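Long-range contacts in cytolethal distending toxin protein B (Haemophilus ducreyi, PDB 1SR4), which probably acts as the DNase I-like nuclease subunit of a bacterial genotoxin, damaging the DNA of host cells and so disturbing their cell cycle: residues F5-W10 and S171-G176; A37-V42 and L98-R103. All coordinates share one frame; numbering follows the deposited sequence.

Contact 1 (F5-W10 and S171-G176); sequences FKVATW and SWMVVG
In the central beta sandwich of the DNase I-like alpha/beta fold, Val7 and Thr9 of one sheet face Met173 and Val175 of the other. Strands 7-10 and 171-175 run in nearly the same direction, 23° apart, with their axes 8.6 Å from each other, so the gap is bridged mainly by side chains. Val7 and Met173 meet tip to tip: Val7 CG2 lies 4.0 Å from Met173 SD, while the terminal CE reaches Val7 CB at the same distance. The long thioether suits this place because its chain, extended beyond CG, can span the space between sheets. The two branches of Val175 divide the work. CG2 approaches Val7 CG1, whereas CG1, anti to the backbone N (chi1 -171°), presses on Thr9 CB at 3.4 Å, closer than two carbons normally sit. Thr9 OG1 lies 3.5 Å from Gly176 CA; a residue without a side chain suits these backbone angles, at which a CB would collide with the preceding carbonyl O. The Thr9 hydroxyl is hydrogen-bonded to Gln43 NE2. The sheets are therefore joined here by dispersion and close fit, and the buried hydroxyl has its polar need met from beside the contact.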
ATOM      1  N   PHE B   5     -14.270  -5.018  12.153  1.00 17.43           N
ATOM      2  CA  PHE B   5     -13.715  -4.709  10.831  1.00 16.26           C
ATOM      3  C   PHE B   5     -12.274  -4.231  10.806  1.00 15.53           C
ATOM      4  O   PHE B   5     -11.805  -3.585  11.741  1.00 15.28           O
ATOM      5  CB  PHE B   5     -14.529  -3.598  10.145  1.00 14.86           C
ATOM      6  CG  PHE B   5     -15.943  -3.956   9.836  1.00 16.84           C
ATOM      7  CD1 PHE B   5     -16.320  -4.291   8.538  1.00 18.24           C
ATOM      8  CD2 PHE B   5     -16.920  -3.912  10.825  1.00 17.78           C
ATOM      9  CE1 PHE B   5     -17.658  -4.572   8.231  1.00 18.25           C
ATOM     10  CE2 PHE B   5     -18.254  -4.192  10.522  1.00 15.97           C
ATOM     11  CZ  PHE B   5     -18.620  -4.520   9.232  1.00 16.61           C
ATOM     12  N   LYS B   6     -11.587  -4.543   9.706  1.00 14.00           N
ATOM     13  CA  LYS B   6     -10.243  -4.048   9.465  1.00 12.88           C
ATOM     14  C   LYS B   6     -10.539  -2.902   8.504  1.00 10.22           C
ATOM     15  O   LYS B   6     -10.973  -3.115   7.366  1.00  9.01           O
ATOM     16  CB  LYS B   6      -9.370  -5.103   8.780  1.00 15.35           C
ATOM     17  CG  LYS B   6      -8.968  -6.261   9.691  1.00 19.29           C
ATOM     18  CD  LYS B   6      -7.913  -7.141   9.022  1.00 25.77           C
ATOM     19  CE  LYS B   6      -7.225  -8.049  10.030  1.00 27.49           C
ATOM     20  NZ  LYS B   6      -8.195  -8.979  10.687  1.00 31.44           N
ATOM     21  N   VAL B   7     -10.331  -1.683   8.979  1.00 10.89           N
ATOM     22  CA  VAL B   7     -10.607  -0.489   8.189  1.00 10.79           C
ATOM     23  C   VAL B   7      -9.286   0.180   7.847  1.00 10.78           C
ATOM     24  O   VAL B   7      -8.364   0.140   8.646  1.00 10.85           O
ATOM     25  CB  VAL B   7     -11.478   0.498   8.996  1.00 11.39           C
ATOM     26  CG1 VAL B   7     -11.747   1.783   8.163  1.00  8.45           C
ATOM     27  CG2 VAL B   7     -12.800  -0.186   9.392  1.00  8.30           C
ATOM     28  N   ALA B   8      -9.187   0.759   6.651  1.00  9.78           N
ATOM     29  CA  ALA B   8      -7.953   1.438   6.246  1.00  9.71           C
ATOM     30  C   ALA B   8      -8.291   2.640   5.399  1.00  8.79           C
ATOM     31  O   ALA B   8      -9.416   2.792   4.918  1.00  9.80           O
ATOM     32  CB  ALA B   8      -7.027   0.486   5.445  1.00  5.74           C
ATOM     33  N   THR B   9      -7.296   3.483   5.201  1.00  7.05           N
ATOM     34  CA  THR B   9      -7.474   4.675   4.393  1.00  9.69           C
ATOM     35  C   THR B   9      -6.159   4.949   3.680  1.00  8.58           C
ATOM     36  O   THR B   9      -5.084   4.622   4.192  1.00 10.09           O
ATOM     37  CB  THR B   9      -7.816   5.909   5.281  1.00  9.22           C
ATOM     38  OG1 THR B   9      -8.074   7.053   4.456  1.00  9.74           O
ATOM     39  CG2 THR B   9      -6.631   6.239   6.215  1.00  7.55           C
ATOM     40  N   TRP B  10      -6.255   5.531   2.488  1.00  8.66           N
ATOM     41  CA  TRP B  10      -5.089   5.907   1.715  1.00  6.85           C
ATOM     42  C   TRP B  10      -5.478   7.022   0.755  1.00  7.97           C
ATOM     43  O   TRP B  10      -6.502   6.934   0.088  1.00  5.97           O
ATOM     44  CB  TRP B  10      -4.521   4.731   0.909  1.00  6.41           C
ATOM     45  CG  TRP B  10      -3.217   5.086   0.229  1.00  7.55           C
ATOM     46  CD1 TRP B  10      -2.150   5.746   0.794  1.00  6.37           C
ATOM     47  CD2 TRP B  10      -2.843   4.822  -1.143  1.00  6.76           C
ATOM     48  NE1 TRP B  10      -1.145   5.906  -0.141  1.00  6.55           N
ATOM     49  CE2 TRP B  10      -1.545   5.356  -1.334  1.00  7.35           C
ATOM     50  CE3 TRP B  10      -3.477   4.189  -2.220  1.00  4.64           C
ATOM     51  CZ2 TRP B  10      -0.870   5.279  -2.568  1.00  6.11           C
ATOM     52  CZ3 TRP B  10      -2.801   4.106  -3.450  1.00  8.21           C
ATOM     53  CH2 TRP B  10      -1.514   4.651  -3.609  1.00  8.11           C
ATOM     54  N   SER B 171     -23.130   2.724  15.101  1.00 17.04           N
ATOM     55  CA  SER B 171     -21.776   3.129  15.419  1.00 15.67           C
ATOM     56  C   SER B 171     -21.291   3.706  14.085  1.00 16.31           C
ATOM     57  O   SER B 171     -21.674   3.208  13.027  1.00 15.83           O
ATOM     58  CB  SER B 171     -20.921   1.918  15.801  1.00 16.71           C
ATOM     59  OG  SER B 171     -21.179   1.498  17.128  1.00 18.84           O
ATOM     60  N   TRP B 172     -20.483   4.759  14.120  1.00 15.75           N
ATOM     61  CA  TRP B 172     -19.967   5.345  12.887  1.00 15.13           C
ATOM     62  C   TRP B 172     -18.491   5.709  13.034  1.00 16.27           C
ATOM     63  O   TRP B 172     -18.029   6.026  14.128  1.00 16.14           O
ATOM     64  CB  TRP B 172     -20.775   6.576  12.446  1.00 13.31           C
ATOM     65  CG  TRP B 172     -21.039   7.627  13.493  1.00 15.16           C
ATOM     66  CD1 TRP B 172     -22.140   7.726  14.293  1.00 15.77           C
ATOM     67  CD2 TRP B 172     -20.223   8.768  13.794  1.00 15.26           C
ATOM     68  NE1 TRP B 172     -22.067   8.860  15.064  1.00 17.42           N
ATOM     69  CE2 TRP B 172     -20.901   9.518  14.778  1.00 14.76           C
ATOM     70  CE3 TRP B 172     -18.983   9.229  13.328  1.00 16.38           C
ATOM     71  CZ2 TRP B 172     -20.388  10.707  15.304  1.00 16.44           C
ATOM     72  CZ3 TRP B 172     -18.468  10.418  13.854  1.00 16.15           C
ATOM     73  CH2 TRP B 172     -19.174  11.139  14.831  1.00 18.28           C
ATOM     74  N   MET B 173     -17.775   5.652  11.914  1.00 14.66           N
ATOM     75  CA  MET B 173     -16.341   5.913  11.849  1.00 15.52           C
ATOM     76  C   MET B 173     -16.052   6.815  10.639  1.00 15.10           C
ATOM     77  O   MET B 173     -16.421   6.480   9.519  1.00 15.31           O
ATOM     78  CB  MET B 173     -15.642   4.576  11.655  1.00 17.01           C
ATOM     79  CG  MET B 173     -14.287   4.459  12.238  1.00 22.96           C
ATOM     80  SD  MET B 173     -13.670   2.790  11.933  1.00 23.91           S
ATOM     81  CE  MET B 173     -11.986   3.111  12.043  1.00 20.03           C
ATOM     82  N   VAL B 174     -15.383   7.939  10.870  1.00 14.43           N
ATOM     83  CA  VAL B 174     -15.047   8.892   9.816  1.00 13.45           C
ATOM     84  C   VAL B 174     -13.537   8.751   9.602  1.00 13.74           C
ATOM     85  O   VAL B 174     -12.753   9.058  10.493  1.00 13.32           O
ATOM     86  CB  VAL B 174     -15.409  10.323  10.261  1.00 12.71           C
ATOM     87  CG1 VAL B 174     -15.072  11.314   9.163  1.00 13.78           C
ATOM     88  CG2 VAL B 174     -16.892  10.379  10.605  1.00 12.85           C
ATOM     89  N   VAL B 175     -13.148   8.280   8.420  1.00 14.93           N
ATOM     90  CA  VAL B 175     -11.742   8.006   8.107  1.00 13.68           C
ATOM     91  C   VAL B 175     -11.229   8.709   6.858  1.00 12.40           C
ATOM     92  O   VAL B 175     -11.862   8.669   5.808  1.00 11.24           O
ATOM     93  CB  VAL B 175     -11.545   6.493   7.887  1.00 15.30           C
ATOM     94  CG1 VAL B 175     -10.064   6.158   7.770  1.00 14.15           C
ATOM     95  CG2 VAL B 175     -12.217   5.721   9.029  1.00 15.03           C
ATOM     96  N   GLY B 176     -10.057   9.320   6.951  1.00 12.18           N
ATOM     97  CA  GLY B 176      -9.541   9.975   5.773  1.00 11.62           C
ATOM     98  C   GLY B 176      -8.443  10.973   6.029  1.00 11.08           C
ATOM     99  O   GLY B 176      -7.748  10.913   7.037  1.00 11.06           O
TER

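Contact 2 (A37-V42 and L98-R103); sequences ADILMV and LAIVSR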
ATOM      1  N   ALA B  37      -7.691  -5.149   4.310  1.00 12.32           N
ATOM      2  CA  ALA B  37      -8.821  -4.400   4.847  1.00 11.86           C
ATOM      3  C   ALA B  37     -10.159  -4.887   4.339  1.00 10.45           C
ATOM      4  O   ALA B  37     -10.294  -5.281   3.182  1.00 11.18           O
ATOM      5  CB  ALA B  37      -8.674  -2.897   4.526  1.00 10.92           C
ATOM      6  N   ASP B  38     -11.149  -4.849   5.219  1.00 10.92           N
ATOM      7  CA  ASP B  38     -12.526  -5.195   4.869  1.00 11.79           C
ATOM      8  C   ASP B  38     -13.160  -3.970   4.204  1.00 12.21           C
ATOM      9  O   ASP B  38     -14.073  -4.084   3.371  1.00 12.02           O
ATOM     10  CB  ASP B  38     -13.326  -5.503   6.131  1.00 12.08           C
ATOM     11  CG  ASP B  38     -12.814  -6.717   6.845  1.00 14.62           C
ATOM     12  OD1 ASP B  38     -12.863  -7.801   6.241  1.00 16.79           O
ATOM     13  OD2 ASP B  38     -12.361  -6.587   7.995  1.00 15.00           O
ATOM     14  N   ILE B  39     -12.670  -2.803   4.613  1.00 11.54           N
ATOM     15  CA  ILE B  39     -13.157  -1.526   4.121  1.00 11.97           C
ATOM     16  C   ILE B  39     -11.967  -0.603   3.980  1.00 11.00           C
ATOM     17  O   ILE B  39     -11.212  -0.414   4.924  1.00 11.44           O
ATOM     18  CB  ILE B  39     -14.164  -0.888   5.118  1.00 13.48           C
ATOM     19  CG1 ILE B  39     -15.395  -1.798   5.260  1.00 15.56           C
ATOM     20  CG2 ILE B  39     -14.565   0.506   4.627  1.00 13.27           C
ATOM     21  CD1 ILE B  39     -16.294  -1.447   6.401  1.00 18.71           C
ATOM     22  N   LEU B  40     -11.807  -0.030   2.794  1.00  9.59           N
ATOM     23  CA  LEU B  40     -10.716   0.886   2.528  1.00  9.11           C
ATOM     24  C   LEU B  40     -11.246   2.215   1.995  1.00 10.09           C
ATOM     25  O   LEU B  40     -11.957   2.231   0.992  1.00  9.76           O
ATOM     26  CB  LEU B  40      -9.791   0.281   1.475  1.00  8.51           C
ATOM     27  CG  LEU B  40      -8.756   1.226   0.854  1.00  8.11           C
ATOM     28  CD1 LEU B  40      -7.708   1.611   1.900  1.00  5.89           C
ATOM     29  CD2 LEU B  40      -8.099   0.526  -0.352  1.00  8.99           C
ATOM     30  N   MET B  41     -10.917   3.322   2.650  1.00 10.71           N
ATOM     31  CA  MET B  41     -11.355   4.622   2.141  1.00 12.99           C
ATOM     32  C   MET B  41     -10.238   5.194   1.274  1.00 12.61           C
ATOM     33  O   MET B  41      -9.052   5.083   1.615  1.00 10.16           O
ATOM     34  CB  MET B  41     -11.694   5.623   3.268  1.00 15.58           C
ATOM     35  CG  MET B  41     -11.417   5.200   4.707  1.00 23.59           C
ATOM     36  SD  MET B  41     -12.495   3.930   5.415  1.00 25.54           S
ATOM     37  CE  MET B  41     -14.047   4.347   4.494  1.00 26.99           C
ATOM     38  N   VAL B  42     -10.617   5.787   0.142  1.00 12.83           N
ATOM     39  CA  VAL B  42      -9.643   6.366  -0.776  1.00 11.18           C
ATOM     40  C   VAL B  42      -9.962   7.835  -1.064  1.00 12.88           C
ATOM     41  O   VAL B  42     -11.122   8.200  -1.253  1.00 13.93           O
ATOM     42  CB  VAL B  42      -9.635   5.611  -2.131  1.00 11.18           C
ATOM     43  CG1 VAL B  42      -8.466   6.098  -2.993  1.00  9.84           C
ATOM     44  CG2 VAL B  42      -9.507   4.091  -1.901  1.00 11.22           C
ATOM     45  N   LEU B  98     -13.727  10.701  -4.329  1.00 11.23           N
ATOM     46  CA  LEU B  98     -13.731   9.851  -3.138  1.00 10.41           C
ATOM     47  C   LEU B  98     -14.264   8.471  -3.492  1.00 11.37           C
ATOM     48  O   LEU B  98     -15.129   8.326  -4.366  1.00  9.95           O
ATOM     49  CB  LEU B  98     -14.615  10.453  -2.036  1.00 10.44           C
ATOM     50  CG  LEU B  98     -14.171  11.790  -1.424  1.00 11.81           C
ATOM     51  CD1 LEU B  98     -15.278  12.336  -0.527  1.00  9.16           C
ATOM     52  CD2 LEU B  98     -12.879  11.600  -0.644  1.00  9.31           C
ATOM     53  N   ALA B  99     -13.757   7.458  -2.799  1.00 10.99           N
ATOM     54  CA  ALA B  99     -14.192   6.088  -3.030  1.00 10.47           C
ATOM     55  C   ALA B  99     -14.096   5.286  -1.748  1.00 12.13           C
ATOM     56  O   ALA B  99     -13.318   5.617  -0.838  1.00 10.07           O
ATOM     57  CB  ALA B  99     -13.321   5.429  -4.097  1.00 11.16           C
ATOM     58  N   ILE B 100     -14.904   4.232  -1.681  1.00 12.08           N
ATOM     59  CA  ILE B 100     -14.858   3.328  -0.553  1.00 11.48           C
ATOM     60  C   ILE B 100     -14.917   1.938  -1.155  1.00 11.82           C
ATOM     61  O   ILE B 100     -15.834   1.630  -1.917  1.00 11.68           O
ATOM     62  CB  ILE B 100     -16.050   3.465   0.418  1.00 12.23           C
ATOM     63  CG1 ILE B 100     -16.041   4.830   1.100  1.00 13.14           C
ATOM     64  CG2 ILE B 100     -15.924   2.384   1.529  1.00 11.27           C
ATOM     65  CD1 ILE B 100     -17.266   5.071   1.985  1.00 14.67           C
ATOM     66  N   VAL B 101     -13.922   1.113  -0.834  1.00 11.26           N
ATOM     67  CA  VAL B 101     -13.890  -0.269  -1.316  1.00 10.66           C
ATOM     68  C   VAL B 101     -14.319  -1.119  -0.129  1.00 11.13           C
ATOM     69  O   VAL B 101     -13.787  -0.966   0.965  1.00 11.36           O
ATOM     70  CB  VAL B 101     -12.468  -0.726  -1.730  1.00 10.71           C
ATOM     71  CG1 VAL B 101     -12.529  -2.178  -2.262  1.00  7.58           C
ATOM     72  CG2 VAL B 101     -11.893   0.219  -2.783  1.00  9.62           C
ATOM     73  N   SER B 102     -15.266  -2.021  -0.357  1.00 11.14           N
ATOM     74  CA  SER B 102     -15.773  -2.875   0.698  1.00 11.50           C
ATOM     75  C   SER B 102     -15.973  -4.306   0.206  1.00 12.01           C
ATOM     76  O   SER B 102     -16.426  -4.535  -0.923  1.00 11.09           O
ATOM     77  CB  SER B 102     -17.117  -2.313   1.181  1.00 14.93           C
ATOM     78  OG  SER B 102     -17.621  -3.058   2.272  1.00 18.76           O
ATOM     79  N   ARG B 103     -15.650  -5.272   1.058  1.00 13.42           N
ATOM     80  CA  ARG B 103     -15.848  -6.681   0.712  1.00 15.52           C
ATOM     81  C   ARG B 103     -17.354  -6.939   0.694  1.00 16.29           C
ATOM     82  O   ARG B 103     -17.861  -7.659  -0.160  1.00 16.23           O
ATOM     83  CB  ARG B 103     -15.238  -7.618   1.763  1.00 17.08           C
ATOM     84  CG  ARG B 103     -13.840  -7.298   2.228  1.00 22.82           C
ATOM     85  CD  ARG B 103     -12.765  -7.626   1.209  1.00 28.04           C
ATOM     86  NE  ARG B 103     -13.103  -8.740   0.331  1.00 29.03           N
ATOM     87  CZ  ARG B 103     -12.234  -9.318  -0.495  1.00 30.92           C
ATOM     88  NH1 ARG B 103     -10.977  -8.901  -0.535  1.00 28.63           N
ATOM     89  NH2 ARG B 103     -12.636 -10.276  -1.325  1.00 31.65           N
TER
HETATM   90  O   HOH W   1     -16.829  -5.028   4.152  1.00 13.78           O
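Met41 and Ile100, a non-hydrogen-bonded pair, lie side by side and point the same way from neighbouring antiparallel strands, with Ile39 and Ser102 on the same face. Met41 CE is 4.0 Å from Ile100 CG1. The methionine gets there by an unusual route: chi1 is nearly eclipsed at 6°, and bends at chi2 and chi3 bring CE in beside Ile100 CG1 and CG2. Ile39 also runs alongside Ile100, its diagonal neighbour, and their CG2 methyls touch at 3.9 Å, each anti to its own backbone N. The branching at CB lets each isoleucine use CG2 for this diagonal contact and CG1 for its cross-strand partner, Ser102 OG for Ile39 and Met41 CE for Ile100. On the opposite face lie the hydrogen-bonded pairs, Leu40 with Val101 and Val42 with Ala99; Val42 CB lies 4.2 Å from Ala99 CB.

The backbones hold this register with reciprocal bonds in those two pairs, for instance Val101 N to Leu40 O at 2.9 Å and 172°. The ladder ends with Arg103 N donating to Asp38 O at 3.0 Å. That carbonyl also accepts from a water, which donates a second bond to Ser102 OG, 2.8 Å away; the serine hydroxyl can accept from this water while it bonds to Arg104 O. Asp38 and Arg103 cross nearly at right angles without a salt bridge: OD2 of Asp38 takes Lys6 N, and Arg103 NH2 reaches Asn80 OD1.

Around the pair, Ile39, Met41 and Ile100 pack on strand 132-138 of the second sheet, Leu40 and Val101 lie against helix 20-31, and strand 7-11 adjoins 39-43 along its other edge.

Both contacts are buried near the centre of the chain, about 8 Å apart centre to centre, yet they join different things. Contact 1 works between the two sheets, chiefly through side chains, without backbone bonds between the two strands; contact 2 works within one sheet, where main-chain bonds set the register and side chains fill the faces. They share that sheet, because strands 7-11 and 39-43 are parallel neighbours linked by probable backbone hydrogen bonds such as Ala8 O with Met41 N. Met41 also packs against Val175, carrying the apolar layer of contact 1 into contact 2. Of the residues that touch, all those of contact 1 are buried, whereas contact 2 has the partly exposed Asp38 and Arg103.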